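Local coordinates for protein putative alpha-L-fucosidase (Bacteroides thetaiotaomicron VPI-5482, PDB 3GZA) that probably hydrolyses alpha-L-fucosidic linkages as an alpha-L-fucosidase of glycosyl hydrolase family 29, at residues A[16-20]-A[176-180]; A[195-200]-A[208-214]; A[228-232]-A[403-409]; A[372-376]-A[432-436]. All coordinates share one frame. Residues are numbered along the deposited sequence.

Overall arrangement
The four contacts run from a mainly parallel, TIM-like barrel into a C-terminal beta sandwich. Contacts 1 and 2, with centres 14 Å apart, share the barrel sheet: strands 178-181 and 207-209 are neighbours, and Tyr209 N lies 3.0 Å from Ile179 O. Trp180, Tyr209 and His210 also hydrogen-bond one EPE buffer molecule, probably taken from the crystallisation liquor, near the C-terminal strand ends where TIM barrels usually carry their active site. Contact 3 joins barrel to sandwich; its His407 CD2 reaches to 3.2 Å from His18 O of contact 1. Contact 4 lies wholly in the sandwich, its centre 11 Å from that of contact 3, with Gly406 N 2.8 Å from Glu375 OE1.

Contact 1 of 4, residues A[16-20]-A[176-180]; sequences KWHEA and LYMIW
Segment 16-20 is helical, whereas 176-180 enters a strand at Met178 (phi/psi -151/161°) from a loop in which Tyr177 is still at -77/-49°. The backbones stay well apart, 8.3 Å between the CA atoms of Lys16 and Tyr177, and side chains fill the gap. Lys16 adopts p at chi1 and lays its methylenes along the tyrosine, CD 3.7 Å from Tyr177 CD1, while its NZ goes to the carbonyls of Asn205 and His13. The carbonyl Lys16 O takes two hydrogen bonds: from Ala20 N (3.2 Å) within the helix and from the OH of Tyr177 (2.8 Å), whose chi1 is t. Trp17, also t, presents its ring edge to the selenomethionine Met178, CZ3 to CE 3.7 Å. Small Ala20 lets the phenol close in, CB 3.3 Å from Tyr177 OH. Phe75 stacks on Tyr177 and Phe217 on Trp17. Large apolar side chains thus gather by the beginnings of several strands, an arrangement consistent with a short N-terminal helix plugging the bottom of a TIM barrel.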
loop_
_atom_site.group_PDB
_atom_site.type_symbol
_atom_site.label_atom_id
_atom_site.label_comp_id
_atom_site.label_asym_id
_atom_site.label_seq_id
_atom_site.Cartn_x
_atom_site.Cartn_y
_atom_site.Cartn_z
ATOM N N LYS A 16 31.427 15.518 13.084
ATOM C CA LYS A 16 31.580 14.583 11.950
ATOM C C LYS A 16 31.024 15.143 10.662
ATOM O O LYS A 16 31.354 14.662 9.614
ATOM C CB LYS A 16 30.964 13.209 12.246
ATOM C CG LYS A 16 29.494 13.221 12.612
ATOM C CD LYS A 16 28.909 11.825 12.735
ATOM C CE LYS A 16 27.451 11.888 13.106
ATOM N NZ LYS A 16 27.295 12.426 14.478
ATOM N N TRP A 17 30.139 16.148 10.756
ATOM C CA TRP A 17 29.607 16.836 9.582
ATOM C C TRP A 17 30.753 17.609 8.925
ATOM O O TRP A 17 31.044 17.455 7.715
ATOM C CB TRP A 17 28.459 17.795 9.985
ATOM C CG TRP A 17 28.099 18.658 8.866
ATOM C CD1 TRP A 17 28.408 19.985 8.728
ATOM C CD2 TRP A 17 27.436 18.273 7.652
ATOM N NE1 TRP A 17 27.991 20.431 7.499
ATOM C CE2 TRP A 17 27.369 19.419 6.835
ATOM C CE3 TRP A 17 26.881 17.073 7.178
ATOM C CZ2 TRP A 17 26.789 19.390 5.590
ATOM C CZ3 TRP A 17 26.350 17.047 5.928
ATOM C CH2 TRP A 17 26.291 18.201 5.159
ATOM N N HIS A 18 31.390 18.466 9.699
ATOM C CA HIS A 18 32.501 19.268 9.170
ATOM C C HIS A 18 33.655 18.394 8.714
ATOM O O HIS A 18 34.239 18.636 7.668
ATOM C CB HIS A 18 33.035 20.211 10.226
ATOM C CG HIS A 18 32.060 21.255 10.665
ATOM N ND1 HIS A 18 31.796 22.380 9.919
ATOM C CD2 HIS A 18 31.255 21.316 11.751
ATOM C CE1 HIS A 18 30.889 23.111 10.549
ATOM N NE2 HIS A 18 30.553 22.493 11.670
ATOM N N GLU A 19 34.033 17.424 9.542
ATOM C CA GLU A 19 35.205 16.580 9.236
ATOM C C GLU A 19 35.065 15.696 8.012
ATOM O O GLU A 19 36.063 15.370 7.385
ATOM C CB GLU A 19 35.536 15.704 10.428
ATOM C CG GLU A 19 35.921 16.497 11.636
ATOM C CD GLU A 19 35.814 15.685 12.966
ATOM O OE1 GLU A 19 34.960 14.741 13.098
ATOM O OE2 GLU A 19 36.535 16.063 13.903
ATOM N N ALA A 20 33.850 15.266 7.703
ATOM C CA ALA A 20 33.659 14.405 6.534
ATOM C C ALA A 20 34.052 15.087 5.262
ATOM O O ALA A 20 34.647 14.441 4.392
ATOM C CB ALA A 20 32.199 13.923 6.451
ATOM N N LEU A 176 23.357 5.807 12.731
ATOM C CA LEU A 176 23.302 6.517 11.470
ATOM C C LEU A 176 23.979 7.904 11.531
ATOM O O LEU A 176 24.043 8.558 12.572
ATOM C CB LEU A 176 21.846 6.743 11.075
ATOM C CG LEU A 176 21.000 5.471 10.952
ATOM C CD1 LEU A 176 19.527 5.798 10.728
ATOM C CD2 LEU A 176 21.576 4.566 9.877
ATOM N N TYR A 177 24.464 8.294 10.368
ATOM C CA TYR A 177 25.161 9.557 10.197
ATOM C C TYR A 177 24.178 10.699 10.166
ATOM O O TYR A 177 24.409 11.717 10.800
ATOM C CB TYR A 177 25.978 9.487 8.896
ATOM C CG TYR A 177 26.825 10.712 8.655
ATOM C CD1 TYR A 177 28.057 10.862 9.259
ATOM C CD2 TYR A 177 26.426 11.700 7.735
ATOM C CE1 TYR A 177 28.852 11.994 9.024
ATOM C CE2 TYR A 177 27.212 12.839 7.542
ATOM C CZ TYR A 177 28.441 12.956 8.141
ATOM O OH TYR A 177 29.227 14.067 7.887
HETATM N N MSE A 178 23.139 10.538 9.355
HETATM C CA MSE A 178 22.083 11.524 9.291
HETATM C C MSE A 178 20.798 10.826 8.902
HETATM O O MSE A 178 20.824 9.687 8.370
HETATM C CB MSE A 178 22.349 12.566 8.175
HETATM C CG MSE A 178 22.290 12.082 6.778
HETATM SE SE MSE A 178 22.267 13.449 5.456
HETATM C CE MSE A 178 24.090 14.078 5.615
ATOM N N ILE A 179 19.704 11.528 9.192
ATOM C CA ILE A 179 18.366 11.246 8.659
ATOM C C ILE A 179 18.054 12.530 7.891
ATOM O O ILE A 179 18.083 13.615 8.481
ATOM C CB ILE A 179 17.255 10.997 9.677
ATOM C CG1 ILE A 179 17.459 9.638 10.385
ATOM C CG2 ILE A 179 15.874 11.088 8.982
ATOM C CD1 ILE A 179 17.357 8.382 9.521
ATOM N N TRP A 180 17.801 12.386 6.590
ATOM C CA TRP A 180 17.511 13.469 5.668
ATOM C C TRP A 180 16.105 13.284 5.148
ATOM O O TRP A 180 15.809 12.313 4.470
ATOM C CB TRP A 180 18.472 13.393 4.488
ATOM C CG TRP A 180 18.383 14.432 3.380
ATOM C CD1 TRP A 180 17.353 15.306 3.106
ATOM C CD2 TRP A 180 19.350 14.633 2.339
ATOM N NE1 TRP A 180 17.648 16.066 2.017
ATOM C CE2 TRP A 180 18.867 15.672 1.517
ATOM C CE3 TRP A 180 20.590 14.050 2.043
ATOM C CZ2 TRP A 180 19.560 16.122 0.412
ATOM C CZ3 TRP A 180 21.284 14.508 0.939
ATOM C CH2 TRP A 180 20.745 15.492 0.106
#

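Contact 2 of 4, residues A[195-200]-A[208-214]; sequences VEPIVN and FYHNIDR
A rare non-proline cis peptide bond, Tyr209 to His210, marks where the chain leaves its strand for the loop whose Arg214 reaches helix 196-202. Asn211 OD1 (chi1 p) accepts from Asp213 N (2.9 Å), an Asx turn, and from Arg214 N (3.1 Å), extending it to an Asx motif. Arg214, t from chi1 to chi3, donates from NH1 to Glu196 OE2 (3.0 Å, a salt bridge) and Asn200 OD1 (2.8 Å), one helical turn apart. A water bridges the carboxylates at Glu196 OE1 (2.9 Å) and Asp213 OD2 (2.7 Å) and accepts from Asn211 ND2 (3.0 Å); Asp213 OD1 forms salt bridges with Arg244 and Arg189. Beneath, Phe208 CA (chi1 t) lies 7.2 Å from Val199 CA. Glu196 CG sits 4.2 Å above the Phe208 ring centroid (CH-pi); at the ring edge Val195 CG2 lies 4.0 Å from Phe208 CE1 and Val199 CG2 3.9 Å from Phe208 CD1. The helix of the beta-alpha-beta unit 178-181, 196-202, 207-209 thus packs on its second strand, Phe181 of the first touching Val195 and Phe208.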
loop_
_atom_site.group_PDB
_atom_site.type_symbol
_atom_site.label_atom_id
_atom_site.label_comp_id
_atom_site.label_asym_id
_atom_site.label_seq_id
_atom_site.Cartn_x
_atom_site.Cartn_y
_atom_site.Cartn_z
ATOM N N VAL A 195 8.781 13.493 14.475
ATOM C CA VAL A 195 9.959 12.650 14.287
ATOM C C VAL A 195 11.204 13.007 15.089
ATOM O O VAL A 195 12.057 12.152 15.313
ATOM C CB VAL A 195 10.331 12.529 12.774
ATOM C CG1 VAL A 195 9.247 11.687 12.031
ATOM C CG2 VAL A 195 10.490 13.919 12.100
ATOM N N GLU A 196 11.326 14.247 15.538
ATOM C CA GLU A 196 12.534 14.640 16.229
ATOM C C GLU A 196 12.701 13.820 17.512
ATOM O O GLU A 196 13.817 13.362 17.793
ATOM C CB GLU A 196 12.591 16.157 16.506
ATOM C CG GLU A 196 13.941 16.545 17.011
ATOM C CD GLU A 196 13.983 17.880 17.722
ATOM O OE1 GLU A 196 13.013 18.691 17.640
ATOM O OE2 GLU A 196 15.025 18.122 18.392
ATOM N N PRO A 197 11.620 13.582 18.273
ATOM C CA PRO A 197 11.828 12.767 19.478
ATOM C C PRO A 197 12.260 11.352 19.204
ATOM O O PRO A 197 12.939 10.747 20.044
ATOM C CB PRO A 197 10.451 12.748 20.135
ATOM C CG PRO A 197 9.772 13.949 19.623
ATOM C CD PRO A 197 10.227 14.105 18.233
ATOM N N ILE A 198 11.830 10.818 18.073
ATOM C CA ILE A 198 12.207 9.441 17.672
ATOM C C ILE A 198 13.704 9.395 17.356
ATOM O O ILE A 198 14.431 8.530 17.852
ATOM C CB ILE A 198 11.393 8.961 16.475
ATOM C CG1 ILE A 198 9.920 8.890 16.812
ATOM C CG2 ILE A 198 11.860 7.560 15.998
ATOM C CD1 ILE A 198 9.082 8.705 15.551
ATOM N N VAL A 199 14.166 10.365 16.586
ATOM C CA VAL A 199 15.583 10.435 16.222
ATOM C C VAL A 199 16.392 10.706 17.501
ATOM O O VAL A 199 17.433 10.069 17.764
ATOM C CB VAL A 199 15.825 11.460 15.109
ATOM C CG1 VAL A 199 17.363 11.585 14.842
ATOM C CG2 VAL A 199 15.054 11.091 13.857
ATOM N N ASN A 200 15.903 11.554 18.400
ATOM C CA ASN A 200 16.673 11.824 19.607
ATOM C C ASN A 200 16.808 10.609 20.503
ATOM O O ASN A 200 17.839 10.383 21.110
ATOM C CB ASN A 200 16.017 12.943 20.420
ATOM C CG ASN A 200 16.324 14.322 19.875
ATOM O OD1 ASN A 200 17.348 14.520 19.178
ATOM N ND2 ASN A 200 15.469 15.299 20.225
ATOM N N PHE A 208 20.099 15.416 12.393
ATOM C CA PHE A 208 18.652 15.518 12.121
ATOM C C PHE A 208 18.465 16.631 11.071
ATOM O O PHE A 208 18.751 17.818 11.339
ATOM C CB PHE A 208 17.892 15.852 13.389
ATOM C CG PHE A 208 16.410 15.976 13.189
ATOM C CD1 PHE A 208 15.579 14.854 13.217
ATOM C CD2 PHE A 208 15.834 17.227 12.945
ATOM C CE1 PHE A 208 14.227 14.980 13.017
ATOM C CE2 PHE A 208 14.488 17.345 12.743
ATOM C CZ PHE A 208 13.677 16.244 12.787
ATOM N N TYR A 209 18.023 16.256 9.861
ATOM C CA TYR A 209 17.874 17.203 8.777
ATOM C C TYR A 209 16.565 16.899 8.071
ATOM O O TYR A 209 16.538 16.032 7.174
ATOM C CB TYR A 209 19.104 17.122 7.871
ATOM C CG TYR A 209 19.035 18.054 6.723
ATOM C CD1 TYR A 209 19.212 19.410 6.894
ATOM C CD2 TYR A 209 18.799 17.586 5.446
ATOM C CE1 TYR A 209 19.109 20.277 5.834
ATOM C CE2 TYR A 209 18.655 18.485 4.368
ATOM C CZ TYR A 209 18.801 19.813 4.590
ATOM O OH TYR A 209 18.662 20.770 3.617
ATOM N N HIS A 210 15.463 17.595 8.353
ATOM C CA HIS A 210 15.290 18.755 9.205
ATOM C C HIS A 210 13.790 18.967 9.314
ATOM O O HIS A 210 13.023 18.329 8.611
ATOM C CB HIS A 210 15.914 20.016 8.564
ATOM C CG HIS A 210 15.447 20.277 7.180
ATOM N ND1 HIS A 210 14.563 21.279 6.862
ATOM C CD2 HIS A 210 15.771 19.667 6.005
ATOM C CE1 HIS A 210 14.351 21.270 5.554
ATOM N NE2 HIS A 210 15.096 20.327 5.005
ATOM N N ASN A 211 13.370 19.838 10.218
ATOM C CA ASN A 211 11.965 20.235 10.279
ATOM C C ASN A 211 11.857 21.688 10.751
ATOM O O ASN A 211 12.866 22.393 10.844
ATOM C CB ASN A 211 11.112 19.255 11.069
ATOM C CG ASN A 211 11.305 19.355 12.562
ATOM O OD1 ASN A 211 12.139 20.127 13.051
ATOM N ND2 ASN A 211 10.556 18.532 13.300
ATOM N N ILE A 212 10.641 22.162 11.033
ATOM C CA ILE A 212 10.492 23.541 11.419
ATOM C C ILE A 212 11.205 23.924 12.686
ATOM O O ILE A 212 11.434 25.081 12.941
ATOM C CB ILE A 212 8.966 23.907 11.499
ATOM C CG1 ILE A 212 8.720 25.395 11.363
ATOM C CG2 ILE A 212 8.297 23.297 12.774
ATOM C CD1 ILE A 212 7.277 25.666 11.010
ATOM N N ASP A 213 11.467 22.947 13.541
ATOM C CA ASP A 213 12.079 23.194 14.859
ATOM C C ASP A 213 13.593 23.084 14.847
ATOM O O ASP A 213 14.264 23.716 15.676
ATOM C CB ASP A 213 11.575 22.174 15.880
ATOM C CG ASP A 213 10.111 22.306 16.167
ATOM O OD1 ASP A 213 9.575 23.441 16.127
ATOM O OD2 ASP A 213 9.443 21.263 16.417
ATOM N N ARG A 214 14.119 22.279 13.944
ATOM C CA ARG A 214 15.522 21.926 13.957
ATOM C C ARG A 214 16.114 21.481 12.645
ATOM O O ARG A 214 15.524 20.674 11.924
ATOM C CB ARG A 214 15.673 20.761 14.963
ATOM C CG ARG A 214 17.085 20.245 15.114
ATOM C CD ARG A 214 17.122 19.097 16.062
ATOM N NE ARG A 214 18.359 18.324 16.033
ATOM C CZ ARG A 214 18.542 17.209 16.732
ATOM N NH1 ARG A 214 17.634 16.775 17.590
ATOM N NH2 ARG A 214 19.676 16.540 16.637
HETATM O O HOH W 1 10.505 18.824 16.278
HETATM O O HOH W 2 20.580 14.459 19.275
#

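Contact 3 of 4, residues A[228-232]-A[403-409]; sequences EYPCW and ESVGHKR
Tyr229, Ser404 and Glu403 bury the most surface where two irregular loops meet, closest at Pro230 and Ser404 (CA to CA 5.5 Å). Tyr229 (chi1 t) is the peg: its OH accepts from Glu403 N (2.9 Å) and donates to Ser404 O (2.6 Å), so one hydroxyl satisfies two backbone groups. Over one face of the Tyr229 ring lies the Arg409 guanidinium, planes 19° apart and CZ 3.7 Å from the centroid, a stacked cation-pi pair; Arg409 NH1 itself bonds Gly308 O. The peptide bond before Pro230 is cis, and just beyond it Cys231 N donates to Ser404 OG (3.1 Å). Small Ser404 (chi1 p) fits between Pro230 and the Trp232 ring: Ser404 CB rests 3.5 Å above the Trp232 six-membered ring centroid (CH-pi), and water 3 joins Ser404 OG (2.6 Å) to Cys231 O (3.0 Å). Glu403 OE2 approaches Pro230 CG (3.7 Å), while Glu403 CB lies 4.1 Å from Trp232 CZ2. This contact forms part of the interface between a TIM-barrel domain and a discoidin-like (F5/8 type C) beta sandwich.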
loop_
_atom_site.group_PDB
_atom_site.type_symbol
_atom_site.label_atom_id
_atom_site.label_comp_id
_atom_site.label_asym_id
_atom_site.label_seq_id
_atom_site.Cartn_x
_atom_site.Cartn_y
_atom_site.Cartn_z
ATOM N N GLU A 228 28.299 30.269 -1.401
ATOM C CA GLU A 228 28.883 31.554 -1.686
ATOM C C GLU A 228 29.978 31.856 -0.676
ATOM O O GLU A 228 30.293 31.014 0.169
ATOM C CB GLU A 228 27.802 32.617 -1.726
ATOM C CG GLU A 228 26.776 32.392 -2.834
ATOM C CD GLU A 228 27.395 32.459 -4.207
ATOM O OE1 GLU A 228 28.101 33.445 -4.465
ATOM O OE2 GLU A 228 27.140 31.575 -5.043
ATOM N N TYR A 229 30.610 33.014 -0.805
ATOM C CA TYR A 229 31.682 33.423 0.100
ATOM C C TYR A 229 31.486 34.878 0.540
ATOM O O TYR A 229 31.217 35.723 -0.316
ATOM C CB TYR A 229 33.065 33.170 -0.564
ATOM C CG TYR A 229 34.156 33.371 0.477
ATOM C CD1 TYR A 229 34.505 32.319 1.327
ATOM C CD2 TYR A 229 34.782 34.592 0.645
ATOM C CE1 TYR A 229 35.404 32.486 2.316
ATOM C CE2 TYR A 229 35.710 34.793 1.667
ATOM C CZ TYR A 229 36.024 33.718 2.499
ATOM O OH TYR A 229 36.940 33.886 3.503
ATOM N N PRO A 230 31.623 35.174 1.851
ATOM C CA PRO A 230 31.958 34.277 2.964
ATOM C C PRO A 230 30.855 33.270 3.244
ATOM O O PRO A 230 29.700 33.470 2.819
ATOM C CB PRO A 230 32.124 35.233 4.155
ATOM C CG PRO A 230 31.317 36.390 3.826
ATOM C CD PRO A 230 31.442 36.556 2.338
ATOM N N CYS A 231 31.210 32.167 3.894
ATOM C CA CYS A 231 30.232 31.155 4.290
ATOM C C CYS A 231 30.488 30.753 5.747
ATOM O O CYS A 231 31.495 30.143 6.055
ATOM C CB CYS A 231 30.265 29.912 3.404
ATOM S SG CYS A 231 28.972 28.754 3.808
ATOM N N TRP A 232 29.574 31.164 6.630
ATOM C CA TRP A 232 29.663 30.921 8.068
ATOM C C TRP A 232 28.761 29.779 8.447
ATOM O O TRP A 232 27.763 29.532 7.809
ATOM C CB TRP A 232 29.183 32.179 8.831
ATOM C CG TRP A 232 29.805 33.441 8.351
ATOM C CD1 TRP A 232 29.228 34.370 7.499
ATOM C CD2 TRP A 232 31.071 33.966 8.706
ATOM N NE1 TRP A 232 30.086 35.397 7.289
ATOM C CE2 TRP A 232 31.233 35.188 8.004
ATOM C CE3 TRP A 232 32.093 33.530 9.540
ATOM C CZ2 TRP A 232 32.371 35.971 8.121
ATOM C CZ3 TRP A 232 33.253 34.296 9.630
ATOM C CH2 TRP A 232 33.372 35.516 8.950
ATOM N N GLU A 403 37.525 36.458 4.749
ATOM C CA GLU A 403 36.783 36.670 5.993
ATOM C C GLU A 403 36.666 35.383 6.758
ATOM O O GLU A 403 37.452 35.130 7.650
ATOM C CB GLU A 403 35.395 37.218 5.682
ATOM C CG GLU A 403 35.404 38.619 5.164
ATOM C CD GLU A 403 33.999 39.154 4.951
ATOM O OE1 GLU A 403 33.275 39.390 5.946
ATOM O OE2 GLU A 403 33.630 39.319 3.773
ATOM N N SER A 404 35.700 34.545 6.379
ATOM C CA SER A 404 35.468 33.261 7.012
ATOM C C SER A 404 36.516 32.212 6.641
ATOM O O SER A 404 36.994 32.173 5.506
ATOM C CB SER A 404 34.100 32.724 6.603
ATOM O OG SER A 404 33.970 32.709 5.193
ATOM N N VAL A 405 36.793 31.344 7.599
ATOM C CA VAL A 405 37.651 30.200 7.378
ATOM C C VAL A 405 36.848 28.968 7.797
ATOM O O VAL A 405 36.453 28.174 6.952
ATOM C CB VAL A 405 38.993 30.344 8.105
ATOM C CG1 VAL A 405 39.767 29.055 7.976
ATOM C CG2 VAL A 405 39.791 31.506 7.539
ATOM N N GLY A 406 36.590 28.803 9.084
ATOM C CA GLY A 406 35.819 27.668 9.563
ATOM C C GLY A 406 36.628 26.394 9.413
ATOM O O GLY A 406 37.869 26.429 9.568
ATOM N N HIS A 407 35.977 25.309 9.024
ATOM C CA HIS A 407 36.625 24.017 8.935
ATOM C C HIS A 407 37.714 23.971 7.873
ATOM O O HIS A 407 38.787 23.431 8.121
ATOM C CB HIS A 407 35.614 22.908 8.734
ATOM C CG HIS A 407 36.271 21.598 8.472
ATOM N ND1 HIS A 407 36.931 20.919 9.469
ATOM C CD2 HIS A 407 36.514 20.930 7.316
ATOM C CE1 HIS A 407 37.486 19.838 8.944
ATOM N NE2 HIS A 407 37.275 19.840 7.647
ATOM N N LYS A 408 37.454 24.589 6.715
ATOM C CA LYS A 408 38.430 24.609 5.645
ATOM C C LYS A 408 38.196 25.726 4.655
ATOM O O LYS A 408 37.072 25.959 4.236
ATOM C CB LYS A 408 38.457 23.275 4.892
ATOM C CG LYS A 408 39.528 23.155 3.792
ATOM C CD LYS A 408 39.639 21.714 3.322
ATOM C CE LYS A 408 40.570 20.848 4.231
ATOM N NZ LYS A 408 40.716 19.444 3.686
ATOM N N ARG A 409 39.296 26.367 4.269
ATOM C CA ARG A 409 39.310 27.437 3.303
ATOM C C ARG A 409 40.383 27.054 2.320
ATOM O O ARG A 409 41.533 26.811 2.744
ATOM C CB ARG A 409 39.700 28.767 3.959
ATOM C CG ARG A 409 39.757 29.982 3.013
ATOM C CD ARG A 409 38.400 30.411 2.592
ATOM N NE ARG A 409 38.435 31.469 1.598
ATOM C CZ ARG A 409 37.932 31.405 0.372
ATOM N NH1 ARG A 409 37.373 30.314 -0.116
ATOM N NH2 ARG A 409 38.027 32.465 -0.412
HETATM O O HOH W 3 33.938 30.231 4.306
#

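Contact 4 of 4, residues A[372-376]-A[432-436]; sequences IIQEN and PDIIN
Strand 372-375 and segment 432-436 run antiparallel, the directions from CA 372 to 376 and CA 433 to 436 being 145° apart. Gln374 and Asn436 form a hydrogen-bonded pair (CA to CA 5.0 Å): Gln374 N donates to Asn436 O at 2.8 Å, and the return bond from Asn436 N to Gln374 O is weak at 3.4 Å. Glu375 and Ile434 form a non-hydrogen-bonded pair (CA to CA 4.5 Å). Between the pairs the register slips by one, because Ile435 and Asn436 both face Gln374. This is a classic beta bulge: Ile435 turns to phi/psi -89/-13°, and its N also donates to Gln374 O (2.9 Å). Further on, Asn376 N donates to Asp433 O (2.8 Å).

The Gln374-Asn436 pairing is repeated by their side chains: Asn436 ND2 gives Gln374 OE1 a nearly straight bond of 3.0 Å, while Gln374 NE2 binds His407 O and Asn436 OD1 binds Ser438. Beyond the bridges, Asn376 ND2 donates to Asp433 OD2 (3.1 Å), also held by Asn379. Glu375 OE1 receives Gly406 N; Glu375 OE2 takes the amides of Arg382 and Ile383 and a water (2.6 Å) that accepts from Asp433 N (2.8 Å). Ile373 and Ile434, CG2 to CG2 4.4 Å, both touch Leu423 of the opposing sheet; isoleucine suits both strand backbone and the apolar space between sheets. Two such facing antiparallel sheets, here with one local bulge, make the jelly-roll-like sandwich of F5/8 type C domains.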
loop_
_atom_site.group_PDB
_atom_site.type_symbol
_atom_site.label_atom_id
_atom_site.label_comp_id
_atom_site.label_asym_id
_atom_site.label_seq_id
_atom_site.Cartn_x
_atom_site.Cartn_y
_atom_site.Cartn_z
ATOM N N ILE A 372 45.797 26.487 2.128
ATOM C CA ILE A 372 44.654 25.948 2.831
ATOM C C ILE A 372 44.787 26.476 4.242
ATOM O O ILE A 372 45.898 26.554 4.754
ATOM C CB ILE A 372 44.614 24.404 2.787
ATOM C CG1 ILE A 372 44.206 23.962 1.373
ATOM C CG2 ILE A 372 43.683 23.814 3.853
ATOM C CD1 ILE A 372 44.081 22.484 1.208
ATOM N N ILE A 373 43.658 26.903 4.817
ATOM C CA ILE A 373 43.610 27.357 6.207
ATOM C C ILE A 373 42.465 26.612 6.846
ATOM O O ILE A 373 41.414 26.462 6.230
ATOM C CB ILE A 373 43.292 28.844 6.347
ATOM C CG1 ILE A 373 44.041 29.681 5.306
ATOM C CG2 ILE A 373 43.560 29.326 7.832
ATOM C CD1 ILE A 373 43.525 31.127 5.200
ATOM N N GLN A 374 42.676 26.101 8.051
ATOM C CA GLN A 374 41.619 25.413 8.793
ATOM C C GLN A 374 41.626 25.843 10.241
ATOM O O GLN A 374 42.690 25.886 10.859
ATOM C CB GLN A 374 41.812 23.892 8.765
ATOM C CG GLN A 374 41.815 23.228 7.413
ATOM C CD GLN A 374 41.792 21.717 7.542
ATOM O OE1 GLN A 374 42.843 21.087 7.477
ATOM N NE2 GLN A 374 40.624 21.135 7.800
ATOM N N GLU A 375 40.444 26.174 10.766
ATOM C CA GLU A 375 40.268 26.438 12.179
ATOM C C GLU A 375 39.898 25.124 12.878
ATOM O O GLU A 375 39.435 24.190 12.233
ATOM C CB GLU A 375 39.165 27.464 12.426
ATOM C CG GLU A 375 39.471 28.842 11.926
ATOM C CD GLU A 375 38.382 29.851 12.277
ATOM O OE1 GLU A 375 37.457 29.958 11.460
ATOM O OE2 GLU A 375 38.488 30.548 13.344
ATOM N N ASN A 376 40.141 25.058 14.196
ATOM C CA ASN A 376 39.707 23.924 15.017
ATOM C C ASN A 376 38.193 24.169 15.252
ATOM O O ASN A 376 37.788 24.883 16.164
ATOM C CB ASN A 376 40.473 23.889 16.342
ATOM C CG ASN A 376 40.422 22.548 17.003
ATOM O OD1 ASN A 376 39.852 21.607 16.476
ATOM N ND2 ASN A 376 41.071 22.441 18.152
ATOM N N PRO A 432 42.447 32.946 17.500
ATOM C CA PRO A 432 42.302 31.858 16.521
ATOM C C PRO A 432 43.028 30.560 16.917
ATOM O O PRO A 432 44.063 30.588 17.577
ATOM C CB PRO A 432 42.860 32.459 15.221
ATOM C CG PRO A 432 42.746 33.960 15.423
ATOM C CD PRO A 432 42.958 34.177 16.881
ATOM N N ASP A 433 42.417 29.447 16.563
ATOM C CA ASP A 433 42.915 28.097 16.809
ATOM C C ASP A 433 43.072 27.484 15.412
ATOM O O ASP A 433 42.195 26.781 14.887
ATOM C CB ASP A 433 41.937 27.363 17.726
ATOM C CG ASP A 433 42.429 25.989 18.166
ATOM O OD1 ASP A 433 43.494 25.517 17.718
ATOM O OD2 ASP A 433 41.735 25.368 18.989
ATOM N N ILE A 434 44.222 27.762 14.814
ATOM C CA ILE A 434 44.493 27.365 13.447
ATOM C C ILE A 434 45.161 25.994 13.471
ATOM O O ILE A 434 46.281 25.860 13.952
ATOM C CB ILE A 434 45.350 28.445 12.740
ATOM C CG1 ILE A 434 44.564 29.777 12.692
ATOM C CG2 ILE A 434 45.758 27.982 11.349
ATOM C CD1 ILE A 434 45.404 31.003 12.492
ATOM N N ILE A 435 44.462 24.977 12.960
ATOM C CA ILE A 435 45.002 23.627 12.964
ATOM C C ILE A 435 45.810 23.358 11.711
ATOM O O ILE A 435 46.563 22.387 11.671
ATOM C CB ILE A 435 43.905 22.553 13.188
ATOM C CG1 ILE A 435 42.899 22.519 12.015
ATOM C CG2 ILE A 435 43.196 22.810 14.497
ATOM C CD1 ILE A 435 41.971 21.339 12.050
ATOM N N ASN A 436 45.694 24.222 10.700
ATOM C CA ASN A 436 46.397 24.024 9.452
ATOM C C ASN A 436 46.500 25.323 8.662
ATOM O O ASN A 436 45.492 25.976 8.399
ATOM C CB ASN A 436 45.630 22.967 8.638
ATOM C CG ASN A 436 46.236 22.679 7.277
ATOM O OD1 ASN A 436 47.337 23.080 6.973
ATOM N ND2 ASN A 436 45.490 21.953 6.443
HETATM O O HOH W 4 39.862 29.572 15.342
#